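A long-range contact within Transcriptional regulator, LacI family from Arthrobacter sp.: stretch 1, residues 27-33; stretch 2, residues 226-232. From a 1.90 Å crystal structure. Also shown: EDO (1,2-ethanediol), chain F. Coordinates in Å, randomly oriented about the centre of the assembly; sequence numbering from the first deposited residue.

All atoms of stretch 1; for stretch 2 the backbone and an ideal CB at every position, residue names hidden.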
# COMPACT_ATOMS: atom_id res chain seq x y z
N ASN A 27 -6.07 0.92 2.20
CA ASN A 27 -6.03 -0.42 2.77
C ASN A 27 -4.99 -1.16 1.97
O ASN A 27 -5.17 -1.31 0.76
CB ASN A 27 -7.39 -1.06 2.64
CG ASN A 27 -7.38 -2.53 3.05
OD1 ASN A 27 -6.33 -3.14 3.26
ND2 ASN A 27 -8.56 -3.11 3.09
N PRO A 28 -3.88 -1.57 2.59
CA PRO A 28 -2.77 -2.14 1.81
C PRO A 28 -3.13 -3.36 0.96
O PRO A 28 -2.37 -3.69 0.02
CB PRO A 28 -1.74 -2.51 2.87
CG PRO A 28 -2.01 -1.55 3.97
CD PRO A 28 -3.50 -1.39 4.00
N TYR A 29 -4.24 -4.04 1.25
CA TYR A 29 -4.70 -5.09 0.36
C TYR A 29 -4.84 -4.59 -1.07
O TYR A 29 -4.47 -5.29 -1.99
CB TYR A 29 -6.05 -5.65 0.84
CG TYR A 29 -6.56 -6.67 -0.14
CD1 TYR A 29 -5.97 -7.92 -0.22
CD2 TYR A 29 -7.58 -6.37 -1.05
CE1 TYR A 29 -6.38 -8.84 -1.16
CE2 TYR A 29 -8.02 -7.31 -1.98
CZ TYR A 29 -7.39 -8.53 -2.05
OH TYR A 29 -7.78 -9.48 -2.98
N PHE A 30 -5.41 -3.40 -1.27
CA PHE A 30 -5.78 -3.01 -2.63
C PHE A 30 -4.58 -2.70 -3.52
O PHE A 30 -4.56 -3.16 -4.65
CB PHE A 30 -6.88 -1.94 -2.65
CG PHE A 30 -8.22 -2.47 -2.19
CD1 PHE A 30 -8.85 -3.45 -2.89
CD2 PHE A 30 -8.76 -2.07 -0.98
CE1 PHE A 30 -10.03 -3.99 -2.44
CE2 PHE A 30 -9.96 -2.56 -0.54
CZ PHE A 30 -10.61 -3.53 -1.28
N PRO A 31 -3.57 -2.03 -3.01
CA PRO A 31 -2.37 -1.89 -3.84
C PRO A 31 -1.66 -3.21 -4.12
O PRO A 31 -1.13 -3.38 -5.19
CB PRO A 31 -1.45 -0.96 -3.05
CG PRO A 31 -2.27 -0.43 -1.93
CD PRO A 31 -3.57 -1.11 -1.85
N ALA A 32 -1.72 -4.14 -3.17
CA ALA A 32 -1.11 -5.46 -3.39
C ALA A 32 -1.84 -6.25 -4.46
O ALA A 32 -1.24 -6.82 -5.37
CB ALA A 32 -1.07 -6.24 -2.10
N PHE A 33 -3.16 -6.22 -4.39
CA PHE A 33 -4.00 -6.81 -5.42
C PHE A 33 -3.77 -6.17 -6.78
O PHE A 33 -3.54 -6.84 -7.77
CB PHE A 33 -5.48 -6.68 -5.03
CG PHE A 33 -6.41 -7.03 -6.13
CD1 PHE A 33 -6.62 -8.35 -6.47
CD2 PHE A 33 -7.09 -6.05 -6.81
CE1 PHE A 33 -7.47 -8.70 -7.47
CE2 PHE A 33 -7.94 -6.39 -7.82
CZ PHE A 33 -8.13 -7.71 -8.15
N UNK A 226 -6.84 -11.58 8.13
CA UNK A 226 -7.19 -12.09 6.83
C UNK A 226 -6.65 -11.13 5.76
O UNK A 226 -6.80 -9.90 5.86
CB UNK A 226 -8.70 -12.27 6.71
N UNK A 227 -5.98 -11.71 4.77
CA UNK A 227 -5.62 -11.07 3.50
C UNK A 227 -4.21 -11.51 3.08
O UNK A 227 -3.96 -11.78 1.92
CB UNK A 227 -5.69 -9.55 3.62
N UNK A 228 -3.29 -11.58 4.02
CA UNK A 228 -1.91 -11.90 3.67
C UNK A 228 -1.18 -10.69 3.09
O UNK A 228 -0.34 -10.84 2.22
CB UNK A 228 -1.88 -13.06 2.67
N UNK A 229 -1.51 -9.47 3.53
CA UNK A 229 -0.76 -8.29 3.06
C UNK A 229 0.72 -8.38 3.54
O UNK A 229 1.00 -8.87 4.61
CB UNK A 229 -1.41 -7.00 3.57
N UNK A 230 1.67 -7.89 2.74
CA UNK A 230 3.10 -7.96 3.14
C UNK A 230 3.42 -7.28 4.48
O UNK A 230 4.37 -7.67 5.14
CB UNK A 230 3.96 -7.32 2.05
N UNK A 231 2.64 -6.27 4.85
CA UNK A 231 2.74 -5.61 6.16
C UNK A 231 2.80 -6.64 7.35
O UNK A 231 3.40 -6.38 8.39
CB UNK A 231 1.54 -4.67 6.34
N UNK A 232 2.12 -7.76 7.19
CA UNK A 232 2.02 -8.76 8.24
C UNK A 232 3.39 -9.29 8.63
O UNK A 232 3.58 -9.67 9.77
CB UNK A 232 1.12 -9.91 7.79
C1 EDO F . -10.24 -6.18 2.20
O1 EDO F . -9.08 -6.06 3.05
C2 EDO F . -10.22 -7.48 1.42
O2 EDO F . -10.35 -8.51 2.41

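Stretch 1 begins with a turn that leads into a helix. Asn-27 OD1 accepts from Tyr-29 N at 3.0 Å, a capping bond. Stretch 2 passes this turn and comes nearest where the CA of Tyr-29 lies 5.7 Å from the CA of position 229. No hydrogen bond joins the two stretches directly.

Position 226 lies far from stretch 1. Its ideal CB has nothing of stretch 1 within 5.5 Å, so the visible atoms set no preference. The residue is Met-226, and its side chain stays out of reach, with Met-226 CG 7.8 Å from Tyr-29 CD1.

At position 227 CA-to-CB points toward stretch 1, and the ideal CB is 4.2 Å from Tyr-29 CD1. Beyond it lie the amide end of Asn-27 and the two hydroxyls of the ethanediol. A short polar side chain would suit this place. Asp, Asn or Ser could all be considered, and the hydroxyls, able to donate, favour an acceptor. The residue is Asp-227, with chi1 in the m well. EDO O1 donates to Asp-227 OD2 at 2.5 Å, and EDO O2 donates to Asp-227 OD1 at 2.7 Å. Asn-27 ND2 in turn donates to EDO O1 at 3.0 Å, so the diol links the two stretches. Its C2 lies over one face of the Tyr-29 ring. The diol probably comes from the crystallisation liquor. A water makes a second link, donating to Asp-227 OD2 at 2.8 Å and to Asn-27 OD1 at 3.0 Å. The carboxylate also packs against the tyrosine, with Tyr-29 CB 3.6 Å from Asp-227 OD2.

Position 228 has phi 78° and psi 33°. A CB here would be jammed against the carbonyl O of the residue before, which calls for glycine whatever stretch 1 offers. The residue is Gly-228, which makes no contact.

Position 229 points toward the start of the helix. Its ideal CB is 4.6 Å from Pro-28 CB and 4.7 Å from Tyr-29 N. Tyr-29 N already has its acceptor, so an apolar side chain such as Val, Ile or Leu would fit. The residue is Ile-229. Its CG2 reaches 3.5 Å from Tyr-29 N and 4.0 Å from Tyr-29 CB, while its CD1 lies 3.9 Å from Pro-28 CB. The two branches thus spread over neighbouring residues.

At position 230 CA-to-CB points sideways, and no stretch 1 atom is near the ideal CB. Phi of -58° permits proline, but many residues would do. The residue is Pro-230; its CD just touches Ala-32 CB at 4.5 Å.

Position 231 points toward Pro-28, with the ideal CB 5.2 Å from Pro-28 CB. The gap leaves room for a medium apolar side chain, such as Leu, Ile or Met. The residue is Leu-231, whose CD1 comes within 4.3 Å of Pro-28 CG.

Position 232 is out of reach, and stretch 1 gives no guidance. The residue is Gly-232; its N donates to Ile-229 O at 3.0 Å.

Stretch 2 (226-232) MDGIPLG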
# COMPACT_ATOMS: atom_id res chain seq x y z
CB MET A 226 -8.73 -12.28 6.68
CG MET A 226 -9.23 -12.47 5.23
SD MET A 226 -10.97 -13.00 5.08
CE MET A 226 -10.86 -14.69 5.67
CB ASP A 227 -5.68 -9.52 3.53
CG ASP A 227 -7.08 -8.94 3.37
OD1 ASP A 227 -8.04 -9.67 3.00
OD2 ASP A 227 -7.23 -7.70 3.60
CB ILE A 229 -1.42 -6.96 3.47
CG1 ILE A 229 -1.56 -6.80 4.97
CG2 ILE A 229 -2.82 -6.83 2.85
CD1 ILE A 229 -2.06 -5.46 5.39
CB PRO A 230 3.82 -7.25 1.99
CG PRO A 230 2.90 -7.42 0.82
CD PRO A 230 1.50 -7.42 1.35
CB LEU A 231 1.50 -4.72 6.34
CG LEU A 231 1.44 -3.54 7.29
CD1 LEU A 231 0.01 -3.09 7.47
CD2 LEU A 231 2.03 -3.83 8.64
O HOH W 1 -5.99 -5.58 5.01
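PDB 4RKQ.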